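Local atomic coordinates of beta-N-acetylhexosaminidase (Mycobacterium smegmatis, PDB entry 4YYF), a protein that probably hydrolyses terminal non-reducing N-acetyl-D-hexosamine residues from N-acetyl-beta-D-hexosaminides, as a member of glycosyl hydrolase family 3. Residues 192-195 against 199-202. The protein carries 1 engineered substitution. Sequence-based numbering, arbitrary orientation.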
ATOM      1  N   GLY A 192       8.802  -2.166 -14.449  1.00 15.63           N
ATOM      2  CA  GLY A 192       8.513  -0.998 -15.271  1.00 14.84           C
ATOM      3  C   GLY A 192       8.245   0.223 -14.420  1.00 12.69           C
ATOM      4  O   GLY A 192       8.789   1.299 -14.677  1.00 15.11           O
ATOM      5  N   LEU A 193       7.431   0.057 -13.381  1.00 11.45           N
ATOM      6  CA  LEU A 193       7.148   1.159 -12.459  1.00 13.22           C
ATOM      7  C   LEU A 193       8.421   1.623 -11.786  1.00 15.58           C
ATOM      8  O   LEU A 193       8.709   2.821 -11.726  1.00 15.80           O
ATOM      9  CB  LEU A 193       6.137   0.720 -11.391  1.00 14.05           C
ATOM     10  CG  LEU A 193       4.700   0.459 -11.845  1.00 14.69           C
ATOM     11  CD1 LEU A 193       3.870   0.007 -10.649  1.00 14.23           C
ATOM     12  CD2 LEU A 193       4.075   1.703 -12.480  1.00 13.74           C
ATOM     13  N   ARG A 194       9.180   0.659 -11.264  1.00 15.11           N
ATOM     14  CA  ARG A 194      10.449   0.918 -10.587  1.00 15.54           C
ATOM     15  C   ARG A 194      11.419   1.675 -11.497  1.00 15.66           C
ATOM     16  O   ARG A 194      12.079   2.631 -11.064  1.00 14.86           O
ATOM     17  CB  ARG A 194      11.061  -0.435 -10.131  1.00 17.15           C
ATOM     18  CG  ARG A 194      12.481  -0.424  -9.607  1.00 16.59           C
ATOM     19  CD  ARG A 194      12.896  -1.854  -9.119  1.00 14.58           C
ATOM     20  NE  ARG A 194      11.818  -2.396  -8.293  1.00 16.38           N
ATOM     21  CZ  ARG A 194      11.120  -3.496  -8.551  1.00 19.26           C
ATOM     22  NH1 ARG A 194      10.128  -3.832  -7.738  1.00 15.64           N
ATOM     23  NH2 ARG A 194      11.413  -4.260  -9.599  1.00 16.81           N
ATOM     24  N   ASP A 195      11.531   1.251 -12.752  1.00 12.42           N
ATOM     25  CA  ASP A 195      12.456   1.929 -13.672  1.00 11.88           C
ATOM     26  C   ASP A 195      11.997   3.348 -14.041  1.00 15.39           C
ATOM     27  O   ASP A 195      12.803   4.180 -14.472  1.00 13.79           O
ATOM     28  CB  ASP A 195      12.704   1.087 -14.936  1.00 15.13           C
ATOM     29  CG  ASP A 195      13.548  -0.153 -14.662  1.00 20.15           C
ATOM     30  OD1 ASP A 195      14.120  -0.248 -13.559  1.00 19.11           O
ATOM     31  OD2 ASP A 195      13.637  -1.043 -15.545  1.00 18.46           O
ATOM     32  N   LEU A 199       7.510   3.937  -6.795  1.00 14.28           N
ATOM     33  CA  LEU A 199       7.607   2.796  -5.884  1.00 13.43           C
ATOM     34  C   LEU A 199       6.440   1.844  -6.130  1.00 13.38           C
ATOM     35  O   LEU A 199       5.288   2.208  -5.901  1.00 13.35           O
ATOM     36  CB  LEU A 199       7.564   3.264  -4.418  1.00 11.05           C
ATOM     37  CG  LEU A 199       7.581   2.130  -3.384  1.00 13.06           C
ATOM     38  CD1 LEU A 199       8.963   1.401  -3.356  1.00 12.94           C
ATOM     39  CD2 LEU A 199       7.232   2.675  -1.987  1.00 14.55           C
ATOM     40  N   PRO A 200       6.725   0.620  -6.601  1.00 16.29           N
ATOM     41  CA  PRO A 200       5.622  -0.335  -6.743  1.00 13.80           C
ATOM     42  C   PRO A 200       5.296  -1.020  -5.412  1.00 17.27           C
ATOM     43  O   PRO A 200       6.167  -1.140  -4.539  1.00 15.72           O
ATOM     44  CB  PRO A 200       6.158  -1.340  -7.766  1.00 15.67           C
ATOM     45  CG  PRO A 200       7.650  -1.289  -7.618  1.00 13.43           C
ATOM     46  CD  PRO A 200       8.021   0.063  -7.047  1.00 15.23           C
ATOM     47  N   VAL A 201       4.037  -1.423  -5.242  1.00 15.11           N
ATOM     48  CA  VAL A 201       3.603  -2.073  -4.000  1.00 14.43           C
ATOM     49  C   VAL A 201       2.880  -3.379  -4.340  1.00 17.85           C
ATOM     50  O   VAL A 201       1.803  -3.354  -4.921  1.00 18.11           O
ATOM     51  CB  VAL A 201       2.661  -1.169  -3.173  1.00 12.91           C
ATOM     52  CG1 VAL A 201       2.387  -1.810  -1.787  1.00 10.52           C
ATOM     53  CG2 VAL A 201       3.261   0.247  -2.988  1.00 11.75           C
ATOM     54  N   LEU A 202       3.485  -4.509  -3.983  1.00 13.12           N
ATOM     55  CA  LEU A 202       2.888  -5.826  -4.215  1.00 14.41           C
ATOM     56  C   LEU A 202       1.714  -6.056  -3.256  1.00 15.97           C
ATOM     57  O   LEU A 202       1.857  -5.858  -2.052  1.00 17.36           O
ATOM     58  CB  LEU A 202       3.940  -6.910  -3.976  1.00 14.56           C
ATOM     59  CG  LEU A 202       5.300  -6.721  -4.655  1.00 16.42           C
ATOM     60  CD1 LEU A 202       6.276  -7.797  -4.186  1.00 17.28           C
ATOM     61  CD2 LEU A 202       5.154  -6.774  -6.175  1.00 17.08           C
TER
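The guanidinium group of Arg194 meets the ring of Pro200 at a slant, with NH1 3.6 Å from Pro200 CG, while Leu193 closes on the neighbouring ring carbon. The contact belongs to the TIM-barrel fold of the family 3 N-terminal domain: helix 179-196 is followed after two residues by strand 199-205, which lies between the parallel strands 153-154 and 246-249. Pro200 turns its side chain toward the helix, whereas the neighbouring Leu199 and Val201 point theirs away. Having no amide hydrogen, Pro200 can join the backbone pairing with Ala246 only through its carbonyl.

Arg194 reaches the ring by an extended first half, with CG anti to the backbone N (chi1 170°), followed by a bend at chi3 (-47°) that brings NH1 over toward Pro200 CG; the arginine side chain as a whole crosses that of the proline at about a right angle. NE hydrogen-bonds to Pro244 O, and NH1, which touches the proline, is also hydrogen-bonded outside the two segments. The side chain also touches Gln242 and Val245. Thus the arginine ties the end of the helix to the approach to strand 246-249, and its meeting with the proline is van der Waals in character.

Leu193 supplies the apolar half of the contact and runs past Pro200 in the opposite direction, also touching Asp154. Its CB lies 4.2 Å from Pro200 CB. The leucine branch is used unequally: CD1 approaches Pro200 CB to 3.9 Å, whereas CD2 stays 6.0 Å from that same Pro200 CB.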